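Local coordinates for protein agarase (Pseudoalteromonas fuliginea, PDB 6XJ9) that probably hydrolyses agarose, as a glycoside hydrolase of family GH50 from a marine bacterium, at residues T315-D320 against K376-R381. Numbering follows the deposited sequence.
Sequences TLTGYD and KHFGYR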
ATOM      1  N   THR A 315     -12.493  26.889  -3.524  1.00 23.33           N
ATOM      2  CA  THR A 315     -12.771  26.715  -4.943  1.00 23.41           C
ATOM      3  C   THR A 315     -13.873  27.683  -5.373  1.00 24.04           C
ATOM      4  O   THR A 315     -14.770  28.014  -4.594  1.00 25.12           O
ATOM      5  CB  THR A 315     -13.073  25.241  -5.260  1.00 22.79           C
ATOM      6  OG1 THR A 315     -13.001  25.042  -6.676  1.00 22.82           O
ATOM      7  CG2 THR A 315     -14.408  24.767  -4.718  1.00 22.27           C
ATOM      8  N   LEU A 316     -13.806  28.134  -6.626  1.00 25.50           N
ATOM      9  CA  LEU A 316     -14.818  29.020  -7.177  1.00 25.84           C
ATOM     10  C   LEU A 316     -16.131  28.259  -7.381  1.00 24.91           C
ATOM     11  O   LEU A 316     -16.144  27.190  -7.982  1.00 25.19           O
ATOM     12  CB  LEU A 316     -14.286  29.627  -8.478  1.00 26.25           C
ATOM     13  CG  LEU A 316     -13.139  30.618  -8.281  1.00 29.77           C
ATOM     14  CD1 LEU A 316     -12.367  30.827  -9.577  1.00 29.07           C
ATOM     15  CD2 LEU A 316     -13.654  31.936  -7.731  1.00 30.05           C
ATOM     16  N   THR A 317     -17.226  28.840  -6.880  1.00 24.78           N
ATOM     17  CA  THR A 317     -18.545  28.222  -6.858  1.00 25.26           C
ATOM     18  C   THR A 317     -19.319  28.576  -8.122  1.00 24.87           C
ATOM     19  O   THR A 317     -20.302  27.913  -8.447  1.00 24.66           O
ATOM     20  CB  THR A 317     -19.385  28.738  -5.680  1.00 25.64           C
ATOM     21  OG1 THR A 317     -19.521  30.153  -5.842  1.00 26.93           O
ATOM     22  CG2 THR A 317     -18.767  28.431  -4.334  1.00 25.19           C
ATOM     23  N   GLY A 318     -18.893  29.644  -8.806  1.00 24.45           N
ATOM     24  CA  GLY A 318     -19.604  30.120  -9.987  1.00 24.51           C
ATOM     25  C   GLY A 318     -20.522  31.301  -9.672  1.00 25.88           C
ATOM     26  O   GLY A 318     -21.125  31.889 -10.569  1.00 24.69           O
ATOM     27  N   TYR A 319     -20.637  31.639  -8.383  1.00 26.12           N
ATOM     28  CA  TYR A 319     -21.436  32.778  -7.976  1.00 27.13           C
ATOM     29  C   TYR A 319     -20.545  34.015  -7.918  1.00 27.49           C
ATOM     30  O   TYR A 319     -19.328  33.906  -7.777  1.00 25.76           O
ATOM     31  CB  TYR A 319     -22.163  32.477  -6.663  1.00 28.86           C
ATOM     32  CG  TYR A 319     -23.236  31.421  -6.769  1.00 30.05           C
ATOM     33  CD1 TYR A 319     -22.927  30.073  -6.717  1.00 31.77           C
ATOM     34  CD2 TYR A 319     -24.571  31.770  -6.928  1.00 32.09           C
ATOM     35  CE1 TYR A 319     -23.908  29.098  -6.816  1.00 31.49           C
ATOM     36  CE2 TYR A 319     -25.568  30.809  -7.008  1.00 32.27           C
ATOM     37  CZ  TYR A 319     -25.234  29.468  -6.957  1.00 32.10           C
ATOM     38  OH  TYR A 319     -26.207  28.514  -7.055  1.00 34.54           O
ATOM     39  N   ASP A 320     -21.169  35.193  -8.039  1.00 27.27           N
ATOM     40  CA  ASP A 320     -20.466  36.460  -7.908  1.00 29.34           C
ATOM     41  C   ASP A 320     -21.444  37.525  -7.424  1.00 30.47           C
ATOM     42  O   ASP A 320     -22.607  37.240  -7.127  1.00 30.43           O
ATOM     43  CB  ASP A 320     -19.769  36.886  -9.205  1.00 29.47           C
ATOM     44  CG  ASP A 320     -18.583  37.819  -8.997  1.00 31.44           C
ATOM     45  OD1 ASP A 320     -18.288  38.164  -7.833  1.00 28.40           O
ATOM     46  OD2 ASP A 320     -17.941  38.177 -10.008  1.00 33.93           O
ATOM     47  N   LYS A 376     -20.653  29.570   6.676  1.00 26.59           N
ATOM     48  CA  LYS A 376     -19.545  30.420   7.076  1.00 27.82           C
ATOM     49  C   LYS A 376     -18.298  30.081   6.255  1.00 27.71           C
ATOM     50  O   LYS A 376     -17.332  30.837   6.266  1.00 27.79           O
ATOM     51  CB  LYS A 376     -19.319  30.338   8.590  1.00 28.04           C
ATOM     52  CG  LYS A 376     -18.809  29.005   9.116  1.00 29.49           C
ATOM     53  CD  LYS A 376     -18.270  29.074  10.545  1.00 31.72           C
ATOM     54  CE  LYS A 376     -19.346  29.255  11.597  1.00 29.48           C
ATOM     55  NZ  LYS A 376     -20.260  28.089  11.652  1.00 30.91           N
ATOM     56  N   HIS A 377     -18.342  28.960   5.521  1.00 26.50           N
ATOM     57  CA  HIS A 377     -17.212  28.520   4.716  1.00 26.83           C
ATOM     58  C   HIS A 377     -17.229  29.114   3.311  1.00 25.90           C
ATOM     59  O   HIS A 377     -16.361  28.791   2.508  1.00 27.20           O
ATOM     60  CB  HIS A 377     -17.044  26.998   4.788  1.00 27.32           C
ATOM     61  CG  HIS A 377     -16.991  26.555   6.209  1.00 26.88           C
ATOM     62  ND1 HIS A 377     -16.010  27.001   7.068  1.00 25.82           N
ATOM     63  CD2 HIS A 377     -17.844  25.809   6.945  1.00 26.86           C
ATOM     64  CE1 HIS A 377     -16.228  26.502   8.265  1.00 28.77           C
ATOM     65  NE2 HIS A 377     -17.356  25.771   8.219  1.00 27.07           N
ATOM     66  N   PHE A 378     -18.202  29.986   3.023  1.00 25.89           N
ATOM     67  CA  PHE A 378     -18.116  30.806   1.824  1.00 26.73           C
ATOM     68  C   PHE A 378     -17.022  31.854   2.015  1.00 26.96           C
ATOM     69  O   PHE A 378     -16.816  32.359   3.116  1.00 28.44           O
ATOM     70  CB  PHE A 378     -19.450  31.487   1.486  1.00 27.79           C
ATOM     71  CG  PHE A 378     -20.492  30.616   0.823  1.00 26.58           C
ATOM     72  CD1 PHE A 378     -20.343  30.196  -0.493  1.00 25.90           C
ATOM     73  CD2 PHE A 378     -21.637  30.233   1.507  1.00 25.74           C
ATOM     74  CE1 PHE A 378     -21.297  29.389  -1.099  1.00 24.67           C
ATOM     75  CE2 PHE A 378     -22.591  29.428   0.899  1.00 25.22           C
ATOM     76  CZ  PHE A 378     -22.420  29.004  -0.399  1.00 24.77           C
ATOM     77  N   GLY A 379     -16.316  32.154   0.924  1.00 27.49           N
ATOM     78  CA  GLY A 379     -15.330  33.223   0.898  1.00 26.93           C
ATOM     79  C   GLY A 379     -15.430  33.991  -0.412  1.00 27.97           C
ATOM     80  O   GLY A 379     -16.452  33.919  -1.088  1.00 26.65           O
ATOM     81  N   TYR A 380     -14.363  34.721  -0.750  1.00 28.57           N
ATOM     82  CA  TYR A 380     -14.309  35.484  -1.979  1.00 28.39           C
ATOM     83  C   TYR A 380     -12.862  35.636  -2.445  1.00 30.86           C
ATOM     84  O   TYR A 380     -11.954  35.815  -1.633  1.00 29.18           O
ATOM     85  CB  TYR A 380     -14.980  36.852  -1.823  1.00 28.49           C
ATOM     86  CG  TYR A 380     -15.238  37.502  -3.158  1.00 28.75           C
ATOM     87  CD1 TYR A 380     -16.403  37.243  -3.861  1.00 28.71           C
ATOM     88  CD2 TYR A 380     -14.283  38.316  -3.751  1.00 28.96           C
ATOM     89  CE1 TYR A 380     -16.633  37.805  -5.108  1.00 29.80           C
ATOM     90  CE2 TYR A 380     -14.489  38.878  -4.996  1.00 28.84           C
ATOM     91  CZ  TYR A 380     -15.669  38.620  -5.678  1.00 29.80           C
ATOM     92  OH  TYR A 380     -15.878  39.166  -6.903  1.00 30.08           O
ATOM     93  N   ARG A 381     -12.683  35.587  -3.771  1.00 31.71           N
ATOM     94  CA  ARG A 381     -11.390  35.722  -4.422  1.00 35.54           C
ATOM     95  C   ARG A 381     -11.434  36.892  -5.398  1.00 36.65           C
ATOM     96  O   ARG A 381     -12.201  36.858  -6.366  1.00 35.00           O
ATOM     97  CB  ARG A 381     -11.071  34.456  -5.221  1.00 37.99           C
ATOM     98  CG  ARG A 381      -9.664  34.435  -5.798  1.00 42.31           C
ATOM     99  CD  ARG A 381      -8.843  33.616  -4.829  1.00 44.98           C
ATOM    100  NE  ARG A 381      -7.432  33.944  -4.765  1.00 50.90           N
ATOM    101  CZ  ARG A 381      -6.548  33.280  -4.027  1.00 47.11           C
ATOM    102  NH1 ARG A 381      -6.935  32.241  -3.303  1.00 43.68           N
ATOM    103  NH2 ARG A 381      -5.283  33.657  -4.021  1.00 47.47           N
TER
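Tyr380 and Asp320 make the one hydrogen bond that joins 376-381 to 315-320, and the tyrosine can be followed outward to it. From CB the chain runs with CG anti to the backbone N (chi1 -166°), which sends the ring across to the other segment. Within the ring, Tyr380 CE1 lies 3.2 Å and Tyr380 CZ 3.4 Å from Asp320 OD1, the carboxylate oxygen sitting at the ring edge and in its plane. At the tip, Tyr380 OH donates over 2.8 Å to Asp320 OD1, which accepts through its syn lone pair, the one facing OD2. Carboxylate and ring planes are 32° apart, and with OD1 at the ring edge this is an edge-on approach of the oxygen, not a stack. The second oxygen, Asp320 OD2, is hydrogen-bonded to His391, and Gln323 also reaches the tyrosine hydroxyl, which ties the buried acid and phenol into a wider polar cluster. Replacing Asp320 by an alanine would probably leave the Tyr380 hydroxyl without this acceptor and His391 without its carboxylate partner.

The topology explains why side chains do this work: in a four-stranded antiparallel sheet, strand 392-395 lies between 315-320 and 378-381, and the nearest CA atoms, those of Leu316 and Arg381, are still 8.0 Å apart. Thr317 is joined to Glu393 of that middle strand by backbone hydrogen bonding.

Two apolar contacts accompany the bond. Thr317 CG2 meets Phe378 CE1 at 4.2 Å, at the ring edge near its plane, while Tyr370 stacks on this phenylalanine. Thr317 OG1 is hydrogen-bonded to the Glu393 carboxylate and accepts from Tyr319 N at 3.1 Å (N-H...O 165°), an ST turn. Leu316 CD2 approaches Arg381 CB at 4.4 Å, while the guanidinium turns off from 315-320.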